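Local coordinates for protein 3-hydroxyacyl-thioester dehydratase X (Mycobacterium tuberculosis, PDB 4OOB) that catalyses the reversible hydration of trans-2-enoyl-CoA to (3R)-3-hydroxyacyl-CoA, accepting a broad range of chain lengths with a preference for C8 to C12, at residues Y43-T48 and T123-Q128; M53-G58 and V89-E94; R79-T84 and T109-G114. All blocks are in the same frame, centred on the assembly; numbering follows the deposited sequence.

Interaction 1 (Y43-T48 and T123-Q128)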
# COMPACT_ATOMS: atom_id res chain seq x y z
N TYR A 43 -2.60 -1.03 8.29
CA TYR A 43 -2.21 -2.38 8.64
C TYR A 43 -3.15 -3.46 8.05
O TYR A 43 -2.70 -4.55 7.71
CB TYR A 43 -2.06 -2.55 10.17
CG TYR A 43 -1.92 -4.01 10.54
CD1 TYR A 43 -0.72 -4.65 10.37
CD2 TYR A 43 -3.01 -4.76 10.98
CE1 TYR A 43 -0.58 -5.98 10.64
CE2 TYR A 43 -2.87 -6.10 11.27
CZ TYR A 43 -1.65 -6.70 11.07
OH TYR A 43 -1.42 -8.04 11.31
N PRO A 44 -4.47 -3.15 7.94
CA PRO A 44 -5.37 -4.16 7.42
C PRO A 44 -5.11 -4.48 5.96
O PRO A 44 -5.60 -5.50 5.48
CB PRO A 44 -6.77 -3.56 7.64
CG PRO A 44 -6.58 -2.63 8.77
CD PRO A 44 -5.21 -2.05 8.60
N PHE A 45 -4.31 -3.66 5.28
CA PHE A 45 -3.80 -4.09 4.00
C PHE A 45 -2.99 -5.37 4.17
O PHE A 45 -3.21 -6.35 3.44
CB PHE A 45 -2.96 -3.02 3.27
CG PHE A 45 -2.45 -3.47 1.93
CD1 PHE A 45 -3.13 -3.16 0.75
CD2 PHE A 45 -1.29 -4.20 1.83
CE1 PHE A 45 -2.66 -3.59 -0.49
CE2 PHE A 45 -0.82 -4.66 0.59
CZ PHE A 45 -1.49 -4.32 -0.58
N ALA A 46 -2.03 -5.38 5.07
CA ALA A 46 -1.22 -6.61 5.25
C ALA A 46 -2.07 -7.78 5.74
O ALA A 46 -1.99 -8.91 5.25
CB ALA A 46 -0.06 -6.36 6.19
N LEU A 47 -2.94 -7.50 6.68
CA LEU A 47 -3.74 -8.55 7.28
C LEU A 47 -4.61 -9.31 6.25
O LEU A 47 -4.79 -10.53 6.36
CB LEU A 47 -4.64 -7.92 8.33
CG LEU A 47 -5.59 -8.81 9.15
CD1 LEU A 47 -4.83 -9.69 10.13
CD2 LEU A 47 -6.58 -7.91 9.87
N THR A 48 -5.21 -8.56 5.33
CA THR A 48 -6.16 -9.10 4.36
C THR A 48 -5.51 -9.59 3.09
O THR A 48 -6.14 -10.31 2.34
CB THR A 48 -7.29 -8.08 4.01
OG1 THR A 48 -6.75 -6.92 3.38
CG2 THR A 48 -8.10 -7.64 5.25
N THR A 123 -7.87 -1.10 -3.85
CA THR A 123 -6.52 -1.26 -4.20
C THR A 123 -6.56 -1.53 -5.70
O THR A 123 -7.29 -2.41 -6.16
CB THR A 123 -5.94 -2.53 -3.55
OG1 THR A 123 -5.83 -2.34 -2.13
CG2 THR A 123 -4.57 -2.93 -4.19
N THR A 124 -5.73 -0.82 -6.43
CA THR A 124 -5.65 -1.03 -7.82
C THR A 124 -4.25 -1.49 -8.13
O THR A 124 -3.28 -0.80 -7.85
CB THR A 124 -6.00 0.29 -8.53
OG1 THR A 124 -7.36 0.59 -8.22
CG2 THR A 124 -5.90 0.19 -9.99
N PHE A 125 -4.17 -2.67 -8.70
CA PHE A 125 -2.94 -3.21 -9.24
C PHE A 125 -2.95 -3.17 -10.78
O PHE A 125 -3.99 -3.37 -11.43
CB PHE A 125 -2.72 -4.65 -8.74
CG PHE A 125 -2.04 -4.72 -7.42
CD1 PHE A 125 -0.72 -4.37 -7.29
CD2 PHE A 125 -2.71 -5.17 -6.30
CE1 PHE A 125 -0.07 -4.45 -6.06
CE2 PHE A 125 -2.08 -5.23 -5.07
CZ PHE A 125 -0.77 -4.84 -4.95
N LEU A 126 -1.78 -2.84 -11.33
CA LEU A 126 -1.45 -2.92 -12.76
C LEU A 126 -0.67 -4.23 -12.97
O LEU A 126 0.43 -4.43 -12.38
CB LEU A 126 -0.58 -1.74 -13.23
CG LEU A 126 -0.14 -1.74 -14.72
CD1 LEU A 126 -1.29 -1.44 -15.66
CD2 LEU A 126 0.98 -0.76 -14.98
N HIS A 127 -1.28 -5.13 -13.72
CA HIS A 127 -0.62 -6.34 -14.14
C HIS A 127 -0.00 -6.15 -15.50
O HIS A 127 -0.69 -6.09 -16.51
CB HIS A 127 -1.62 -7.47 -14.14
CG HIS A 127 -2.16 -7.77 -12.77
ND1 HIS A 127 -1.38 -8.32 -11.77
CD2 HIS A 127 -3.38 -7.59 -12.24
CE1 HIS A 127 -2.11 -8.47 -10.68
NE2 HIS A 127 -3.32 -8.03 -10.94
N GLN A 128 1.31 -6.06 -15.53
CA GLN A 128 1.98 -5.71 -16.76
C GLN A 128 1.74 -6.71 -17.89
O GLN A 128 1.68 -7.96 -17.68
CB GLN A 128 3.49 -5.57 -16.55
CG GLN A 128 3.94 -4.83 -15.31
CD GLN A 128 5.39 -4.37 -15.42
OE1 GLN A 128 6.21 -4.56 -14.49
NE2 GLN A 128 5.73 -3.81 -16.55
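Phe45 of helix 43-57 presents the edge of its ring to Thr123 and Phe125 of strand 116-128. The Thr123 hydroxyl lies in the plane of that ring, with OG1 3.8 Å from Phe45 CE1 and 4.0 Å from Phe45 CD1, and the two side chains cross at about a right angle. Farther along the strand the rings barely meet, Phe45 CZ standing 4.5 Å from Phe125 CZ. Phe45 reaches this far because CG is anti to the backbone N (chi1 -180°), which sends the ring out from the helix. The Phe49 ring also meets Phe45, their planes about 20° apart, and Phe125 meets the His70 ring. Within the helix, Pro44 O accepts from both Thr48 OG1 (2.8 Å) and Thr48 N (3.1 Å). Thr123 OG1 has a weak hydrogen bond from Asn73 ND2 on the adjoining strand 69-77. At this point the helix rests on the curved sheet of the hot-dog fold by van der Waals contact. An oxygen at an aromatic edge, facing slightly positive C-H groups, probably adds a small electrostatic attraction.

Interaction 2 (M53-G58 and V89-E94)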
# COMPACT_ATOMS: atom_id res chain seq x y z
N MET A 53 -5.22 -12.07 -2.59
CA MET A 53 -4.58 -12.93 -3.59
C MET A 53 -5.11 -14.39 -3.69
O MET A 53 -4.79 -15.09 -4.66
CB MET A 53 -3.08 -12.96 -3.30
CG MET A 53 -2.38 -11.62 -3.53
SD MET A 53 -2.48 -11.20 -5.28
CE MET A 53 -3.80 -10.04 -5.28
N SER A 54 -5.87 -14.87 -2.70
CA SER A 54 -6.48 -16.16 -2.83
C SER A 54 -7.69 -16.00 -3.75
O SER A 54 -8.15 -16.93 -4.38
CB SER A 54 -6.85 -16.73 -1.46
OG SER A 54 -8.13 -16.32 -1.11
N LEU A 55 -8.18 -14.79 -3.89
CA LEU A 55 -9.24 -14.56 -4.84
C LEU A 55 -8.70 -14.63 -6.27
O LEU A 55 -9.39 -15.09 -7.18
CB LEU A 55 -9.89 -13.21 -4.58
CG LEU A 55 -10.89 -12.67 -5.61
CD1 LEU A 55 -12.07 -13.60 -5.87
CD2 LEU A 55 -11.41 -11.32 -5.14
N VAL A 56 -7.50 -14.13 -6.50
CA VAL A 56 -7.06 -14.11 -7.90
C VAL A 56 -6.52 -15.50 -8.22
O VAL A 56 -6.78 -16.03 -9.32
CB VAL A 56 -6.09 -12.97 -8.30
CG1 VAL A 56 -6.12 -11.84 -7.30
CG2 VAL A 56 -4.67 -13.47 -8.54
N THR A 57 -5.85 -16.11 -7.25
CA THR A 57 -5.23 -17.41 -7.48
C THR A 57 -6.11 -18.63 -7.19
O THR A 57 -5.88 -19.67 -7.76
CB THR A 57 -3.90 -17.56 -6.70
OG1 THR A 57 -4.16 -17.81 -5.31
CG2 THR A 57 -3.02 -16.27 -6.90
N GLY A 58 -7.07 -18.51 -6.29
CA GLY A 58 -7.81 -19.67 -5.80
C GLY A 58 -7.15 -20.39 -4.63
O GLY A 58 -7.76 -21.24 -4.04
N VAL A 89 -13.87 -10.59 6.80
CA VAL A 89 -13.24 -10.08 5.59
C VAL A 89 -14.03 -10.53 4.37
O VAL A 89 -14.33 -11.69 4.19
CB VAL A 89 -11.78 -10.59 5.49
CG1 VAL A 89 -11.09 -10.07 4.25
CG2 VAL A 89 -10.99 -10.18 6.71
N ARG A 90 -14.34 -9.58 3.50
CA ARG A 90 -14.88 -9.90 2.20
C ARG A 90 -14.10 -9.12 1.16
O ARG A 90 -13.92 -7.94 1.33
CB ARG A 90 -16.37 -9.54 2.12
CG ARG A 90 -17.08 -10.08 0.86
CD ARG A 90 -18.45 -9.42 0.65
NE ARG A 90 -18.74 -8.75 1.90
CZ ARG A 90 -18.99 -7.45 2.09
NH1 ARG A 90 -19.17 -6.60 1.05
NH2 ARG A 90 -19.12 -7.03 3.37
N VAL A 91 -13.73 -9.78 0.07
CA VAL A 91 -12.94 -9.17 -1.03
C VAL A 91 -13.62 -9.37 -2.36
O VAL A 91 -14.15 -10.46 -2.63
CB VAL A 91 -11.58 -9.87 -1.20
CG1 VAL A 91 -10.76 -9.17 -2.30
CG2 VAL A 91 -10.82 -9.94 0.10
N ARG A 92 -13.57 -8.38 -3.24
CA ARG A 92 -13.91 -8.65 -4.63
C ARG A 92 -13.09 -7.88 -5.64
O ARG A 92 -12.50 -6.83 -5.32
CB ARG A 92 -15.41 -8.51 -4.87
CG ARG A 92 -15.96 -7.11 -4.69
CD ARG A 92 -16.31 -6.42 -6.01
NE ARG A 92 -17.74 -6.19 -6.10
CZ ARG A 92 -18.44 -5.88 -7.19
NH1 ARG A 92 -17.87 -5.72 -8.39
NH2 ARG A 92 -19.75 -5.72 -7.05
N ALA A 93 -13.04 -8.46 -6.84
CA ALA A 93 -12.29 -7.99 -7.98
C ALA A 93 -13.19 -7.47 -9.06
O ALA A 93 -14.15 -8.10 -9.42
CB ALA A 93 -11.46 -9.13 -8.55
N GLU A 94 -12.86 -6.34 -9.66
CA GLU A 94 -13.77 -5.69 -10.56
C GLU A 94 -13.01 -4.65 -11.36
O GLU A 94 -11.86 -4.30 -11.04
CB GLU A 94 -14.91 -5.04 -9.74
CG GLU A 94 -14.71 -3.56 -9.38
CD GLU A 94 -15.60 -3.02 -8.22
OE1 GLU A 94 -15.76 -1.78 -8.08
OE2 GLU A 94 -16.09 -3.82 -7.40
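Leu55, on the last turns of helix 43-57, meets strand 86-99 through one methyl group. Its CB starts toward the strand but, like CG, remains too distant for contact with residues 89-94. With CG anti to the backbone N (chi1 171°) and CD2 continuing the extended chain, the side chain stands straight out from the helix; CD1 branches off without touching the segment. CD2 does all the work. It lies 3.6 Å from Val91 CG1, meeting that side chain obliquely, and rests on the backbone, 3.7 Å from Arg92 CA and 3.7 Å from Ala93 N. The methyl of Ala93 flanks it on the other side from Val91, with CB 4.1 Å from Leu55 CD2, so the leucine tip fits between two residues that project from the same face of the strand. This is the hot-dog pattern of a helix packed on the concave side of an antiparallel sheet: the axes of helix segment 53-57 and strand segment 89-94 approach to 8.6 Å with 48° between their directions. Val91 also packs on Val52, one turn before Leu55, and on Thr109 of the next strand. The CB of Arg92 leaves the strand away from the helix, and farther out its NH1 forms a 2.8 Å salt bridge with Glu94 OE2. At the helix end, Met53 O accepts from Thr57 OG1 (2.9 Å) and Thr57 N, the two donors arriving from opposite faces of the carbonyl plane. Gly58 then leaves the helix with positive phi, its N bonded to Ser54 O.

Interaction 3 (R79-T84 and T109-G114)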
# COMPACT_ATOMS: atom_id res chain seq x y z
N ARG A 79 -14.12 3.22 11.71
CA ARG A 79 -13.65 3.24 13.06
C ARG A 79 -12.42 2.37 13.20
O ARG A 79 -12.29 1.39 12.51
CB ARG A 79 -14.73 2.78 14.05
CG ARG A 79 -15.35 1.41 13.78
CD ARG A 79 -15.59 0.61 15.08
NE ARG A 79 -14.47 -0.32 15.32
CZ ARG A 79 -14.34 -1.17 16.34
NH1 ARG A 79 -15.26 -1.27 17.29
NH2 ARG A 79 -13.26 -1.93 16.40
N PRO A 80 -11.54 2.72 14.12
CA PRO A 80 -10.32 1.98 14.40
C PRO A 80 -10.57 0.55 14.76
O PRO A 80 -11.54 0.22 15.40
CB PRO A 80 -9.73 2.70 15.64
CG PRO A 80 -10.33 4.06 15.63
CD PRO A 80 -11.67 3.91 14.98
N ILE A 81 -9.65 -0.30 14.36
CA ILE A 81 -9.72 -1.71 14.66
C ILE A 81 -8.74 -2.01 15.79
O ILE A 81 -7.56 -1.62 15.73
CB ILE A 81 -9.36 -2.54 13.41
CG1 ILE A 81 -10.43 -2.35 12.33
CG2 ILE A 81 -9.24 -4.02 13.76
CD1 ILE A 81 -9.99 -2.85 10.98
N ALA A 82 -9.24 -2.66 16.83
CA ALA A 82 -8.42 -2.98 17.96
C ALA A 82 -7.54 -4.18 17.62
O ALA A 82 -7.89 -5.05 16.84
CB ALA A 82 -9.27 -3.23 19.22
N VAL A 83 -6.35 -4.16 18.17
CA VAL A 83 -5.47 -5.29 18.15
C VAL A 83 -6.21 -6.54 18.71
O VAL A 83 -5.98 -7.66 18.27
CB VAL A 83 -4.23 -4.88 18.95
CG1 VAL A 83 -3.42 -6.05 19.44
CG2 VAL A 83 -3.39 -3.94 18.10
N THR A 84 -7.14 -6.32 19.63
CA THR A 84 -7.90 -7.41 20.28
C THR A 84 -9.12 -7.86 19.48
O THR A 84 -9.72 -8.86 19.83
CB THR A 84 -8.38 -7.00 21.69
OG1 THR A 84 -9.18 -5.81 21.63
CG2 THR A 84 -7.21 -6.72 22.59
N THR A 109 -11.94 -4.46 -0.64
CA THR A 109 -11.97 -5.21 0.60
C THR A 109 -12.79 -4.49 1.69
O THR A 109 -12.64 -3.27 1.93
CB THR A 109 -10.53 -5.51 1.08
OG1 THR A 109 -9.88 -6.30 0.11
CG2 THR A 109 -10.50 -6.30 2.34
N ASN A 110 -13.64 -5.29 2.33
CA ASN A 110 -14.48 -4.89 3.46
C ASN A 110 -14.07 -5.70 4.69
O ASN A 110 -14.20 -6.95 4.71
CB ASN A 110 -15.98 -5.13 3.15
CG ASN A 110 -16.58 -4.03 2.26
OD1 ASN A 110 -17.00 -3.00 2.76
ND2 ASN A 110 -16.57 -4.23 0.93
N VAL A 111 -13.59 -4.97 5.71
CA VAL A 111 -13.17 -5.54 6.97
C VAL A 111 -14.16 -5.16 8.08
O VAL A 111 -14.34 -3.98 8.40
CB VAL A 111 -11.75 -5.06 7.32
CG1 VAL A 111 -11.34 -5.46 8.75
CG2 VAL A 111 -10.75 -5.58 6.31
N SER A 112 -14.82 -6.17 8.65
CA SER A 112 -15.88 -5.95 9.63
C SER A 112 -15.48 -6.39 11.02
O SER A 112 -14.70 -7.34 11.19
CB SER A 112 -17.13 -6.71 9.24
OG SER A 112 -17.65 -6.13 8.07
N VAL A 113 -16.04 -5.67 11.98
CA VAL A 113 -16.08 -6.02 13.39
C VAL A 113 -17.55 -6.01 13.82
O VAL A 113 -18.26 -4.99 13.65
CB VAL A 113 -15.28 -5.04 14.25
CG1 VAL A 113 -15.44 -5.37 15.74
CG2 VAL A 113 -13.81 -5.07 13.83
N GLY A 114 -18.00 -7.15 14.32
CA GLY A 114 -19.43 -7.42 14.44
C GLY A 114 -20.02 -7.49 13.05
O GLY A 114 -19.41 -8.04 12.14
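Two crossings, both close to perpendicular, join the loop 79-84 to the end of strand 102-113: Arg79 over Val113, and Ile81 against Val111. In the first, the arginine lays one face of its guanidinium on the valine. Val113 CB stands 4.3 Å above that plane, displaced toward the rim, and both methyls face the same nitrogen from one side of the plane, CG1 and CG2 each 4.1 Å from Arg79 NH2. The valine thus lies over the NH2 side of one face, not at the edge. Arg79 gets there by folding: CG sits between the backbone N and carbonyl carbon (chi1 56°), and further bends at chi2 and chi3 bring the guanidinium round to the valine. Its charge is answered by Asp85, whose OD2 forms a salt bridge with NH2 and also accepts from Ala82 N. That carboxylate probably fixes the rotation of the guanidinium, and its residue touches Val113 too.

The second crossing is purely apolar. Ile81 CD1 touches Val111 CG1 at 3.7 Å, methyl to methyl; chi2 of 166° extends the isoleucine so that CD1 is the atom that reaches the strand. Trp119 of strand 116-128 packs against both Ile81 and Val111, and Pro44 of helix 43-57 also packs on the isoleucine. Backbone bonds from Arg79 to Ala118 and from Ile81 to Val39 anchor the loop.

The loop leads from strand 69-77 to strand 86-99, passing the ends of the two strands that lie between them in the sheet. Gly114, with positive phi, opens the turn that joins those two. Such a non-local connection, spanning a hairpin inserted in the sheet order, belongs to the hot-dog topology.

Interaction 1 is the core contact, made by buried residues alone, its centre about 6 Å from that of the chain; interactions 2 and 3, with centres at about 16 and 18 Å, are partly buried. Interactions 1 and 2 use opposite ends of helix 43-57, seating it on strands 116-128 and 86-99; interaction 3 ties a loop to strand 102-113 between them. All three reach one antiparallel sheet. Thr48 links them, its CG2 lying 4.0 Å from Val89 CG1 and 3.5 Å from Val111 CG2. Chemistry follows place: an aromatic edge and hydroxyl inside, one methyl on a strand farther out, and, at the surface, a salt-bridged guanidinium over valine beside a buried isoleucine-valine pair.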